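Local coordinates for flagellar motor switch protein fliG (Thermotoga maritima, PDB 3AJC), which probably forms part of the switch complex at the base of the flagellar basal body, contacting chemotaxis proteins and the motor components that set the direction of rotation, at residues I70-N73 against L74-K77; I92-A95 against A96-N100; V131-D134 against I135-L138; N206-R209 against R210-A214. All coordinates share one frame; numbering follows the deposited sequence.

Contact 1 of 4, residues I70-N73 against L74-K77; sequences IERN and LEKK
The side chains of Glu71 and Glu75 run alongside each other one turn apart on the α-helix 67-79 of the FliG middle domain, their carboxylate planes turned 31° against each other. The closest pair of atoms between the two side chains is CG of Glu71 and OE1 of Glu75, 3.9 Å apart. The peptide oxygen of Glu71 comes up on the CG and OE1 side of the Glu75 carboxylate, remote from OE2, and meets CG of Glu75 at 3.1 Å. O of Glu71 is also 3.2 Å from OE1 of Glu75, a pair of acceptors and not a hydrogen bond. With CG of Glu71 anti to its own nitrogen (chi1 174°), the extended chain is carried along the helix surface, where OE1 forms a salt bridge to Lys68.

The i to i+4 backbone bonds confirm the helix: the nitrogen of Leu74 lies 2.9 Å from O of Ile70, and Glu71 and Arg72 accept in the same way. The last bond, Lys77 N to Asn73 O, is weak despite being nearly straight (173°). Asn73 turns its amide back along the helix for a weak bond from ND2 to O of Glu69. Lys77 runs extended past the carbonyl of Asn73, with CG of Lys77 3.6 Å from O of Asn73.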
ATOM      1  N   ILE A  70      -7.526   3.289  21.701  1.00 49.53           N
ATOM      2  CA  ILE A  70      -6.367   4.133  21.443  1.00 48.94           C
ATOM      3  C   ILE A  70      -5.668   4.403  22.774  1.00 49.46           C
ATOM      4  O   ILE A  70      -4.451   4.249  22.901  1.00 46.65           O
ATOM      5  CB  ILE A  70      -6.806   5.477  20.800  1.00 47.39           C
ATOM      6  CG1 ILE A  70      -7.400   5.203  19.416  1.00 46.12           C
ATOM      7  CG2 ILE A  70      -5.627   6.437  20.711  1.00 46.72           C
ATOM      8  CD1 ILE A  70      -8.100   6.375  18.790  1.00 42.89           C
ATOM      9  N   GLU A  71      -6.460   4.793  23.765  1.00 50.66           N
ATOM     10  CA  GLU A  71      -5.950   5.093  25.095  1.00 54.93           C
ATOM     11  C   GLU A  71      -5.189   3.911  25.696  1.00 56.26           C
ATOM     12  O   GLU A  71      -4.119   4.086  26.279  1.00 55.42           O
ATOM     13  CB  GLU A  71      -7.115   5.502  26.002  1.00 55.99           C
ATOM     14  CG  GLU A  71      -6.759   5.708  27.459  1.00 59.65           C
ATOM     15  CD  GLU A  71      -7.889   6.354  28.236  1.00 61.65           C
ATOM     16  OE1 GLU A  71      -9.053   5.933  28.059  1.00 64.04           O
ATOM     17  OE2 GLU A  71      -7.619   7.280  29.029  1.00 62.82           O
ATOM     18  N   ARG A  72      -5.745   2.709  25.537  1.00 58.55           N
ATOM     19  CA  ARG A  72      -5.140   1.482  26.058  1.00 60.20           C
ATOM     20  C   ARG A  72      -3.845   1.128  25.341  1.00 60.39           C
ATOM     21  O   ARG A  72      -2.819   0.894  25.978  1.00 61.18           O
ATOM     22  CB  ARG A  72      -6.124   0.311  25.929  1.00 62.46           C
ATOM     23  CG  ARG A  72      -6.748  -0.156  27.244  1.00 65.46           C
ATOM     24  CD  ARG A  72      -7.736  -1.304  27.017  1.00 67.98           C
ATOM     25  NE  ARG A  72      -9.018  -0.852  26.477  1.00 70.51           N
ATOM     26  CZ  ARG A  72      -9.771  -1.566  25.646  1.00 71.92           C
ATOM     27  NH1 ARG A  72      -9.366  -2.764  25.256  1.00 72.28           N
ATOM     28  NH2 ARG A  72     -10.927  -1.086  25.204  1.00 72.62           N
ATOM     29  N   ASN A  73      -3.896   1.074  24.015  1.00 61.35           N
ATOM     30  CA  ASN A  73      -2.718   0.743  23.224  1.00 62.94           C
ATOM     31  C   ASN A  73      -1.578   1.714  23.482  1.00 63.02           C
ATOM     32  O   ASN A  73      -0.414   1.314  23.523  1.00 63.40           O
ATOM     33  CB  ASN A  73      -3.060   0.734  21.735  1.00 65.72           C
ATOM     34  CG  ASN A  73      -3.812  -0.513  21.321  1.00 69.24           C
ATOM     35  OD1 ASN A  73      -3.270  -1.622  21.363  1.00 70.91           O
ATOM     36  ND2 ASN A  73      -5.068  -0.343  20.927  1.00 72.15           N
ATOM     37  N   LEU A  74      -1.913   2.989  23.650  1.00 62.27           N
ATOM     38  CA  LEU A  74      -0.900   3.997  23.915  1.00 62.51           C
ATOM     39  C   LEU A  74      -0.216   3.669  25.239  1.00 64.07           C
ATOM     40  O   LEU A  74       1.009   3.616  25.323  1.00 63.18           O
ATOM     41  CB  LEU A  74      -1.533   5.388  23.987  1.00 60.93           C
ATOM     42  CG  LEU A  74      -0.553   6.547  24.207  1.00 60.52           C
ATOM     43  CD1 LEU A  74       0.477   6.582  23.081  1.00 59.02           C
ATOM     44  CD2 LEU A  74      -1.317   7.857  24.268  1.00 59.09           C
ATOM     45  N   GLU A  75      -1.019   3.437  26.271  1.00 66.17           N
ATOM     46  CA  GLU A  75      -0.487   3.108  27.585  1.00 69.42           C
ATOM     47  C   GLU A  75       0.475   1.931  27.555  1.00 70.86           C
ATOM     48  O   GLU A  75       1.504   1.956  28.223  1.00 71.40           O
ATOM     49  CB  GLU A  75      -1.629   2.810  28.551  1.00 70.00           C
ATOM     50  CG  GLU A  75      -2.429   4.035  28.883  1.00 72.23           C
ATOM     51  CD  GLU A  75      -3.612   3.754  29.771  1.00 72.98           C
ATOM     52  OE1 GLU A  75      -4.537   3.043  29.327  1.00 73.77           O
ATOM     53  OE2 GLU A  75      -3.613   4.249  30.917  1.00 75.35           O
ATOM     54  N   LYS A  76       0.146   0.902  26.785  1.00 73.14           N
ATOM     55  CA  LYS A  76       1.017  -0.263  26.705  1.00 75.50           C
ATOM     56  C   LYS A  76       2.417   0.137  26.243  1.00 76.42           C
ATOM     57  O   LYS A  76       3.394  -0.063  26.962  1.00 76.42           O
ATOM     58  CB  LYS A  76       0.429  -1.315  25.757  1.00 76.50           C
ATOM     59  CG  LYS A  76      -0.917  -1.881  26.207  1.00 77.43           C
ATOM     60  CD  LYS A  76      -1.217  -3.203  25.524  1.00 78.30           C
ATOM     61  CE  LYS A  76      -0.219  -4.263  25.960  1.00 79.51           C
ATOM     62  NZ  LYS A  76      -0.444  -5.546  25.256  1.00 80.29           N
ATOM     63  N   LYS A  77       2.505   0.718  25.051  1.00 78.48           N
ATOM     64  CA  LYS A  77       3.781   1.149  24.480  1.00 80.27           C
ATOM     65  C   LYS A  77       4.616   2.044  25.397  1.00 81.74           C
ATOM     66  O   LYS A  77       5.845   1.970  25.394  1.00 81.77           O
ATOM     67  CB  LYS A  77       3.527   1.862  23.150  1.00 80.53           C
ATOM     68  CG  LYS A  77       2.842   0.977  22.121  1.00 81.43           C
ATOM     69  CD  LYS A  77       2.281   1.769  20.953  1.00 82.40           C
ATOM     70  CE  LYS A  77       1.416   0.867  20.081  1.00 82.71           C
ATOM     71  NZ  LYS A  77       0.724   1.607  18.991  1.00 84.31           N
TER

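Contact 2 of 4, residues I92-A95 against A96-N100; sequences IDTA and AEIMN
Thr94 and Ile98 lie side by side on one flank of the α-helix 92-100, with CG2 of Thr94 4.0 Å from CD1 of Ile98, and this flank is the tightly packed part. CG1 of Ile98, anti to the carbonyl carbon (chi1 -67°), leans back over the preceding turn and comes 3.2 Å from O of Thr94. Met99 does the same one residue on, its CG 3.2 Å from O of Ala95. Helices 37-46 and 49-60 close over this side: Ile98 meets Ala40, Ala41, Leu44 and Ile59, while Ala95 rests on Ala60. Cutting Ile98 back to alanine is likely to open a gap between the three helices and to take from Thr94 CG2 its contact with Ile98 CD1.

The other side is looser and carries charge. Glu97 is exposed, and its OE2 stands 3.8 Å from OD1 of Asp93, the carboxylate planes 54° apart. Backbone bonds run beneath both sides, such as Glu97 N to Asp93 O at 2.9 Å. Asp93 is not left to face Glu97 alone, since its OD2 forms a salt bridge to Arg128. That arginine and the nearby helix start would be expected to offset the like-charge repulsion and lower the cost of two adjacent carboxylates.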
ATOM      1  N   ILE A  92      -4.112   1.331   8.021  1.00 50.97           N
ATOM      2  CA  ILE A  92      -4.442   1.721   6.654  1.00 50.88           C
ATOM      3  C   ILE A  92      -3.524   1.110   5.598  1.00 49.10           C
ATOM      4  O   ILE A  92      -3.991   0.697   4.543  1.00 48.13           O
ATOM      5  CB  ILE A  92      -4.417   3.263   6.496  1.00 52.26           C
ATOM      6  CG1 ILE A  92      -5.362   3.904   7.517  1.00 52.85           C
ATOM      7  CG2 ILE A  92      -4.819   3.656   5.077  1.00 51.42           C
ATOM      8  CD1 ILE A  92      -6.794   3.409   7.432  1.00 53.10           C
ATOM      9  N   ASP A  93      -2.225   1.065   5.870  1.00 47.27           N
ATOM     10  CA  ASP A  93      -1.277   0.492   4.916  1.00 46.43           C
ATOM     11  C   ASP A  93      -1.544  -0.997   4.662  1.00 43.18           C
ATOM     12  O   ASP A  93      -1.537  -1.461   3.525  1.00 40.72           O
ATOM     13  CB  ASP A  93       0.153   0.699   5.416  1.00 50.28           C
ATOM     14  CG  ASP A  93       0.818   1.907   4.779  1.00 55.03           C
ATOM     15  OD1 ASP A  93       1.213   1.811   3.593  1.00 57.88           O
ATOM     16  OD2 ASP A  93       0.933   2.955   5.455  1.00 56.19           O
ATOM     17  N   THR A  94      -1.774  -1.744   5.732  1.00 40.47           N
ATOM     18  CA  THR A  94      -2.069  -3.163   5.614  1.00 38.11           C
ATOM     19  C   THR A  94      -3.298  -3.348   4.717  1.00 34.82           C
ATOM     20  O   THR A  94      -3.261  -4.096   3.737  1.00 34.00           O
ATOM     21  CB  THR A  94      -2.360  -3.763   6.994  1.00 37.93           C
ATOM     22  OG1 THR A  94      -1.240  -3.516   7.848  1.00 39.08           O
ATOM     23  CG2 THR A  94      -2.602  -5.269   6.899  1.00 37.16           C
ATOM     24  N   ALA A  95      -4.377  -2.649   5.061  1.00 31.40           N
ATOM     25  CA  ALA A  95      -5.623  -2.717   4.309  1.00 30.23           C
ATOM     26  C   ALA A  95      -5.421  -2.410   2.823  1.00 29.27           C
ATOM     27  O   ALA A  95      -5.888  -3.157   1.961  1.00 30.00           O
ATOM     28  CB  ALA A  95      -6.640  -1.759   4.910  1.00 25.68           C
ATOM     29  N   ALA A  96      -4.724  -1.314   2.536  1.00 26.25           N
ATOM     30  CA  ALA A  96      -4.456  -0.894   1.169  1.00 26.98           C
ATOM     31  C   ALA A  96      -3.665  -1.947   0.392  1.00 26.91           C
ATOM     32  O   ALA A  96      -3.908  -2.167  -0.797  1.00 24.28           O
ATOM     33  CB  ALA A  96      -3.692   0.449   1.169  1.00 24.44           C
ATOM     34  N   GLU A  97      -2.705  -2.567   1.070  1.00 28.30           N
ATOM     35  CA  GLU A  97      -1.866  -3.592   0.466  1.00 31.06           C
ATOM     36  C   GLU A  97      -2.712  -4.820   0.136  1.00 30.40           C
ATOM     37  O   GLU A  97      -2.516  -5.468  -0.891  1.00 28.10           O
ATOM     38  CB  GLU A  97      -0.718  -3.960   1.421  1.00 33.04           C
ATOM     39  CG  GLU A  97       0.486  -3.006   1.336  1.00 39.48           C
ATOM     40  CD  GLU A  97       1.358  -2.993   2.595  1.00 42.21           C
ATOM     41  OE1 GLU A  97       1.572  -4.062   3.204  1.00 47.44           O
ATOM     42  OE2 GLU A  97       1.846  -1.904   2.971  1.00 43.49           O
ATOM     43  N   ILE A  98      -3.660  -5.132   1.014  1.00 29.30           N
ATOM     44  CA  ILE A  98      -4.541  -6.273   0.801  1.00 27.51           C
ATOM     45  C   ILE A  98      -5.466  -5.963  -0.379  1.00 27.31           C
ATOM     46  O   ILE A  98      -5.681  -6.806  -1.254  1.00 24.99           O
ATOM     47  CB  ILE A  98      -5.375  -6.554   2.066  1.00 27.73           C
ATOM     48  CG1 ILE A  98      -4.435  -7.029   3.187  1.00 28.23           C
ATOM     49  CG2 ILE A  98      -6.488  -7.547   1.758  1.00 23.59           C
ATOM     50  CD1 ILE A  98      -5.111  -7.344   4.504  1.00 29.78           C
ATOM     51  N   MET A  99      -5.980  -4.734  -0.419  1.00 25.73           N
ATOM     52  CA  MET A  99      -6.871  -4.327  -1.489  1.00 26.24           C
ATOM     53  C   MET A  99      -6.160  -4.381  -2.851  1.00 25.38           C
ATOM     54  O   MET A  99      -6.760  -4.746  -3.863  1.00 24.39           O
ATOM     55  CB  MET A  99      -7.407  -2.914  -1.213  1.00 26.60           C
ATOM     56  CG  MET A  99      -8.384  -2.814  -0.029  1.00 27.40           C
ATOM     57  SD  MET A  99     -10.045  -3.454  -0.398  1.00 25.17           S
ATOM     58  CE  MET A  99     -10.821  -2.004  -1.106  1.00 25.52           C
ATOM     59  N   ASN A 100      -4.882  -4.029  -2.878  1.00 25.58           N
ATOM     60  CA  ASN A 100      -4.139  -4.057  -4.139  1.00 26.98           C
ATOM     61  C   ASN A 100      -3.961  -5.493  -4.657  1.00 27.20           C
ATOM     62  O   ASN A 100      -3.908  -5.732  -5.864  1.00 26.05           O
ATOM     63  CB  ASN A 100      -2.768  -3.400  -3.973  1.00 22.79           C
ATOM     64  CG  ASN A 100      -2.827  -1.892  -4.064  1.00 24.95           C
ATOM     65  OD1 ASN A 100      -3.595  -1.332  -4.844  1.00 28.68           O
ATOM     66  ND2 ASN A 100      -1.994  -1.225  -3.283  1.00 27.86           N
TER

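Contact 3 of 4, residues V131-D134 against I135-L138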
ATOM      1  N   VAL A 131       0.584   2.746  -6.059  1.00 26.71           N
ATOM      2  CA  VAL A 131       1.833   2.005  -6.227  1.00 28.15           C
ATOM      3  C   VAL A 131       2.687   2.777  -7.227  1.00 28.22           C
ATOM      4  O   VAL A 131       2.197   3.675  -7.908  1.00 29.13           O
ATOM      5  CB  VAL A 131       1.624   0.557  -6.753  1.00 28.81           C
ATOM      6  CG1 VAL A 131       0.887  -0.266  -5.703  1.00 28.06           C
ATOM      7  CG2 VAL A 131       0.887   0.569  -8.089  1.00 27.05           C
ATOM      8  N   PHE A 132       3.959   2.422  -7.325  1.00 28.09           N
ATOM      9  CA  PHE A 132       4.850   3.142  -8.222  1.00 29.70           C
ATOM     10  C   PHE A 132       4.360   3.248  -9.660  1.00 28.12           C
ATOM     11  O   PHE A 132       4.471   4.310 -10.255  1.00 26.49           O
ATOM     12  CB  PHE A 132       6.253   2.534  -8.196  1.00 28.98           C
ATOM     13  CG  PHE A 132       7.310   3.447  -8.741  1.00 30.69           C
ATOM     14  CD1 PHE A 132       7.613   4.648  -8.095  1.00 29.52           C
ATOM     15  CD2 PHE A 132       7.999   3.119  -9.906  1.00 30.35           C
ATOM     16  CE1 PHE A 132       8.599   5.514  -8.609  1.00 30.62           C
ATOM     17  CE2 PHE A 132       8.976   3.969 -10.426  1.00 31.57           C
ATOM     18  CZ  PHE A 132       9.278   5.170  -9.780  1.00 31.48           C
ATOM     19  N   GLU A 133       3.818   2.165 -10.216  1.00 28.32           N
ATOM     20  CA  GLU A 133       3.326   2.200 -11.592  1.00 28.65           C
ATOM     21  C   GLU A 133       2.124   3.128 -11.728  1.00 28.33           C
ATOM     22  O   GLU A 133       1.805   3.555 -12.831  1.00 28.24           O
ATOM     23  CB  GLU A 133       2.945   0.797 -12.090  1.00 31.60           C
ATOM     24  CG  GLU A 133       4.110  -0.149 -12.385  1.00 33.26           C
ATOM     25  CD  GLU A 133       5.048   0.347 -13.487  1.00 34.36           C
ATOM     26  OE1 GLU A 133       4.565   0.870 -14.513  1.00 35.67           O
ATOM     27  OE2 GLU A 133       6.280   0.191 -13.334  1.00 37.97           O
ATOM     28  N   ASP A 134       1.458   3.448 -10.619  1.00 28.91           N
ATOM     29  CA  ASP A 134       0.312   4.354 -10.687  1.00 32.50           C
ATOM     30  C   ASP A 134       0.720   5.743 -11.201  1.00 33.96           C
ATOM     31  O   ASP A 134      -0.131   6.540 -11.607  1.00 35.44           O
ATOM     32  CB  ASP A 134      -0.379   4.472  -9.318  1.00 32.74           C
ATOM     33  CG  ASP A 134      -1.232   3.238  -8.976  1.00 35.16           C
ATOM     34  OD1 ASP A 134      -1.922   2.712  -9.873  1.00 31.41           O
ATOM     35  OD2 ASP A 134      -1.225   2.802  -7.808  1.00 33.74           O
ATOM     36  N   ILE A 135       2.024   6.029 -11.192  1.00 33.81           N
ATOM     37  CA  ILE A 135       2.529   7.306 -11.681  1.00 32.16           C
ATOM     38  C   ILE A 135       2.122   7.503 -13.144  1.00 32.22           C
ATOM     39  O   ILE A 135       2.083   8.626 -13.639  1.00 30.29           O
ATOM     40  CB  ILE A 135       4.072   7.387 -11.541  1.00 30.95           C
ATOM     41  CG1 ILE A 135       4.440   7.515 -10.063  1.00 28.57           C
ATOM     42  CG2 ILE A 135       4.623   8.596 -12.318  1.00 29.32           C
ATOM     43  CD1 ILE A 135       5.927   7.393  -9.763  1.00 26.00           C
ATOM     44  N   LEU A 136       1.817   6.406 -13.832  1.00 36.41           N
ATOM     45  CA  LEU A 136       1.378   6.478 -15.227  1.00 37.75           C
ATOM     46  C   LEU A 136      -0.020   7.108 -15.287  1.00 39.18           C
ATOM     47  O   LEU A 136      -0.447   7.599 -16.332  1.00 40.50           O
ATOM     48  CB  LEU A 136       1.334   5.082 -15.852  1.00 38.25           C
ATOM     49  CG  LEU A 136       2.664   4.377 -16.130  1.00 39.03           C
ATOM     50  CD1 LEU A 136       2.396   2.944 -16.586  1.00 37.68           C
ATOM     51  CD2 LEU A 136       3.449   5.144 -17.190  1.00 37.98           C
ATOM     52  N   LYS A 137      -0.724   7.097 -14.159  1.00 39.44           N
ATOM     53  CA  LYS A 137      -2.058   7.677 -14.084  1.00 41.43           C
ATOM     54  C   LYS A 137      -1.995   9.198 -13.982  1.00 41.86           C
ATOM     55  O   LYS A 137      -2.975   9.880 -14.277  1.00 43.38           O
ATOM     56  CB  LYS A 137      -2.808   7.148 -12.853  1.00 44.05           C
ATOM     57  CG  LYS A 137      -3.967   6.207 -13.149  1.00 49.86           C
ATOM     58  CD  LYS A 137      -3.485   4.832 -13.590  1.00 52.65           C
ATOM     59  CE  LYS A 137      -4.599   4.071 -14.321  1.00 58.07           C
ATOM     60  NZ  LYS A 137      -5.390   4.980 -15.224  1.00 59.75           N
ATOM     61  N   LEU A 138      -0.853   9.731 -13.559  1.00 40.40           N
ATOM     62  CA  LEU A 138      -0.708  11.172 -13.377  1.00 41.24           C
ATOM     63  C   LEU A 138      -0.458  11.952 -14.659  1.00 40.67           C
ATOM     64  O   LEU A 138       0.138  11.431 -15.604  1.00 39.43           O
ATOM     65  CB  LEU A 138       0.421  11.461 -12.385  1.00 41.67           C
ATOM     66  CG  LEU A 138       0.399  10.645 -11.088  1.00 43.13           C
ATOM     67  CD1 LEU A 138       1.476  11.160 -10.131  1.00 43.09           C
ATOM     68  CD2 LEU A 138      -0.978  10.743 -10.445  1.00 44.56           C
TER
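Phe132 and Ile135 provide the apolar part of this turn. CD1 of Ile135 approaches the ring obliquely, 3.5 Å from CE1 of Phe132. CG1 of Ile135, anti to its carbonyl carbon, points back along the turn, which brings CD1 of Ile135 to 3.4 Å from O of Phe132 as well. Leu166 of helix 164-171 touches both side chains, and Ile204 and Ile208 of helix 194-213 add to the same core.

A mixed contact runs alongside: Glu133 and Leu136 point the same way, and CD1 of Leu136 is 3.6 Å from OE1 of Glu133. The polar demand of that oxygen is met by the hydroxyl of Ser163, so the leucine methyl merely lies against it.

Among the polar contacts, Asp134 reaches back to the start of the segment, where its OD2 accepts a hydrogen bond from N of Val131; the refined length of 2.5 Å is doubtful. The donor comes in on the anti side of the carboxylate, 24° out of its plane.

Backbone bonds complete the account. Ile135 N to Phe132 O (3.1 Å), Leu136 N to Glu133 O (3.0 Å) and Lys137 N to Asp134 O (2.7 Å) each run from i+3 to i, and their donors, 45° to 52° above the carbonyl planes, accord with that bonding. This i to i+3 pattern defines a 3-10 turn, here in the connection between helices 119-128 and 140-147.

Contact 4 of 4, residues N206-R209 against R210-A214; sequences NIIR and RLEEA
Glu212 folds back over the preceding turn at the C-terminal end of the α-helix 194-213 and touches Ile208 and Arg209. CB of Glu212 lies 3.6 Å from O of Ile208. CG of Glu212 takes the crowded position between backbone nitrogen and carbonyl carbon (chi1 62°), a placement that presses it to 3.0 Å from O of Arg209, with O of Ile208 also close. From there the chain runs extended: CD of Glu212 lies 3.9 Å from both O of Ile208 and CA of Arg209, and at the tip OE2 of Glu212 settles 3.3 Å from CA of Arg209. OE2 also borders CG of Arg209, yet the two charged ends miss each other, NE of Arg209 being 6.4 Å from OE2 of Glu212. A glycine in its place lacks the CG, CD and OE2 that lie against Ile208 O and Arg209 CA, and is likely to leave the base of the Arg209 chain freer to turn.

The backbone beneath is less regular here: Glu212 N to Ile208 O is weak, its N-H...O angle only 127°. Earlier in the helix Leu211 N bonds Ile207 O at 2.9 Å, and that oxygen also lies over one face of the Arg210 guanidinium. CG2 of Ile207 meets CD1 of Leu211 at 4.1 Å, the two side chains pointing the same way.

Ala214 then leaves helical geometry. Glu213 forms a salt bridge to Arg127 of helix 119-128, while Ile208 and Leu211 bury themselves against Val146 of helix 140-147 and against Ile217 beyond the helix end.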
ATOM      1  N   ASN A 206       5.670   8.411  -1.132  1.00 33.40           N
ATOM      2  CA  ASN A 206       5.351   9.253   0.015  1.00 34.32           C
ATOM      3  C   ASN A 206       5.287  10.716  -0.422  1.00 33.33           C
ATOM      4  O   ASN A 206       4.427  11.468   0.034  1.00 32.16           O
ATOM      5  CB  ASN A 206       6.384   9.060   1.132  1.00 34.22           C
ATOM      6  CG  ASN A 206       6.331   7.669   1.734  1.00 35.69           C
ATOM      7  OD1 ASN A 206       5.281   7.039   1.767  1.00 35.49           O
ATOM      8  ND2 ASN A 206       7.468   7.187   2.222  1.00 39.07           N
ATOM      9  N   ILE A 207       6.191  11.108  -1.317  1.00 33.91           N
ATOM     10  CA  ILE A 207       6.205  12.474  -1.837  1.00 35.84           C
ATOM     11  C   ILE A 207       4.860  12.752  -2.517  1.00 36.76           C
ATOM     12  O   ILE A 207       4.262  13.805  -2.332  1.00 37.97           O
ATOM     13  CB  ILE A 207       7.349  12.678  -2.875  1.00 35.53           C
ATOM     14  CG1 ILE A 207       8.707  12.661  -2.170  1.00 35.79           C
ATOM     15  CG2 ILE A 207       7.146  13.981  -3.642  1.00 31.14           C
ATOM     16  CD1 ILE A 207       9.874  12.808  -3.120  1.00 36.35           C
ATOM     17  N   ILE A 208       4.392  11.791  -3.305  1.00 38.63           N
ATOM     18  CA  ILE A 208       3.122  11.916  -4.011  1.00 39.53           C
ATOM     19  C   ILE A 208       1.949  11.997  -3.026  1.00 42.04           C
ATOM     20  O   ILE A 208       1.062  12.843  -3.162  1.00 38.92           O
ATOM     21  CB  ILE A 208       2.935  10.717  -4.971  1.00 37.23           C
ATOM     22  CG1 ILE A 208       3.956  10.829  -6.114  1.00 36.69           C
ATOM     23  CG2 ILE A 208       1.498  10.663  -5.505  1.00 33.77           C
ATOM     24  CD1 ILE A 208       4.083   9.577  -6.979  1.00 33.05           C
ATOM     25  N   ARG A 209       1.953  11.122  -2.028  1.00 45.10           N
ATOM     26  CA  ARG A 209       0.885  11.120  -1.038  1.00 50.14           C
ATOM     27  C   ARG A 209       0.810  12.470  -0.314  1.00 52.47           C
ATOM     28  O   ARG A 209      -0.279  12.946   0.015  1.00 52.58           O
ATOM     29  CB  ARG A 209       1.107   9.987  -0.036  1.00 51.10           C
ATOM     30  CG  ARG A 209      -0.146   9.568   0.707  1.00 56.34           C
ATOM     31  CD  ARG A 209       0.074   8.250   1.416  1.00 59.86           C
ATOM     32  NE  ARG A 209       1.004   8.370   2.533  1.00 62.68           N
ATOM     33  CZ  ARG A 209       1.952   7.479   2.815  1.00 64.59           C
ATOM     34  NH1 ARG A 209       2.103   6.399   2.053  1.00 63.93           N
ATOM     35  NH2 ARG A 209       2.743   7.663   3.863  1.00 64.86           N
ATOM     36  N   ARG A 210       1.968  13.086  -0.080  1.00 54.69           N
ATOM     37  CA  ARG A 210       2.025  14.381   0.594  1.00 58.12           C
ATOM     38  C   ARG A 210       1.610  15.532  -0.317  1.00 59.09           C
ATOM     39  O   ARG A 210       0.969  16.485   0.128  1.00 58.75           O
ATOM     40  CB  ARG A 210       3.436  14.648   1.124  1.00 60.15           C
ATOM     41  CG  ARG A 210       3.625  16.053   1.676  1.00 63.58           C
ATOM     42  CD  ARG A 210       5.010  16.237   2.284  1.00 67.91           C
ATOM     43  NE  ARG A 210       6.077  16.010   1.312  1.00 71.33           N
ATOM     44  CZ  ARG A 210       6.334  16.806   0.278  1.00 72.56           C
ATOM     45  NH1 ARG A 210       5.603  17.895   0.071  1.00 72.78           N
ATOM     46  NH2 ARG A 210       7.329  16.509  -0.551  1.00 73.98           N
ATOM     47  N   LEU A 211       1.980  15.451  -1.592  1.00 60.65           N
ATOM     48  CA  LEU A 211       1.628  16.500  -2.542  1.00 62.13           C
ATOM     49  C   LEU A 211       0.150  16.498  -2.902  1.00 64.23           C
ATOM     50  O   LEU A 211      -0.352  17.460  -3.477  1.00 63.73           O
ATOM     51  CB  LEU A 211       2.469  16.384  -3.814  1.00 59.79           C
ATOM     52  CG  LEU A 211       3.893  16.926  -3.707  1.00 59.63           C
ATOM     53  CD1 LEU A 211       4.585  16.793  -5.050  1.00 58.20           C
ATOM     54  CD2 LEU A 211       3.859  18.390  -3.274  1.00 59.39           C
ATOM     55  N   GLU A 212      -0.551  15.420  -2.569  1.00 67.23           N
ATOM     56  CA  GLU A 212      -1.973  15.363  -2.865  1.00 72.16           C
ATOM     57  C   GLU A 212      -2.758  15.767  -1.625  1.00 74.51           C
ATOM     58  O   GLU A 212      -3.891  16.242  -1.721  1.00 75.36           O
ATOM     59  CB  GLU A 212      -2.377  13.968  -3.337  1.00 72.79           C
ATOM     60  CG  GLU A 212      -2.158  12.862  -2.343  1.00 76.03           C
ATOM     61  CD  GLU A 212      -2.569  11.523  -2.910  1.00 77.94           C
ATOM     62  OE1 GLU A 212      -3.706  11.432  -3.415  1.00 79.87           O
ATOM     63  OE2 GLU A 212      -1.766  10.566  -2.854  1.00 78.68           O
ATOM     64  N   GLU A 213      -2.148  15.568  -0.458  1.00 76.73           N
ATOM     65  CA  GLU A 213      -2.769  15.959   0.803  1.00 77.74           C
ATOM     66  C   GLU A 213      -2.787  17.477   0.748  1.00 77.78           C
ATOM     67  O   GLU A 213      -3.647  18.135   1.335  1.00 78.25           O
ATOM     68  CB  GLU A 213      -1.919  15.485   1.981  1.00 79.40           C
ATOM     69  CG  GLU A 213      -2.014  13.995   2.250  1.00 81.56           C
ATOM     70  CD  GLU A 213      -3.112  13.652   3.238  1.00 83.18           C
ATOM     71  OE1 GLU A 213      -3.349  12.447   3.466  1.00 84.14           O
ATOM     72  OE2 GLU A 213      -3.731  14.588   3.793  1.00 83.82           O
ATOM     73  N   ALA A 214      -1.818  18.022   0.020  1.00 78.31           N
ATOM     74  CA  ALA A 214      -1.690  19.458  -0.173  1.00 78.80           C
ATOM     75  C   ALA A 214      -2.598  19.844  -1.341  1.00 79.46           C
ATOM     76  O   ALA A 214      -2.514  20.952  -1.875  1.00 80.41           O
ATOM     77  CB  ALA A 214      -0.242  19.815  -0.491  1.00 77.94           C
TER

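How the contacts relate
Contact 1 is a surface contact, its centre about 25 Å from the centre of the chain, mostly charged chains with Ile70, Leu74 and Asn73 among them. Contacts 2, 3 and 4 are partly buried. Contact 2, on the next helix, has its centre about 5 Å from that of the chain and sets an aliphatic flank against a charged one. Contacts 3 and 4 both belong to the C-terminal domain and share a core where CG1 of Ile135 meets CD1 of Ile208 at 3.7 Å. Contact 2 touches contact 3 through ND2 of Asn100 and CG1 of Val131. Contacts 1, 2 and 4 are α-helical with i to i+4 bonds, whereas 131-138 winds into the tighter 3-10 form.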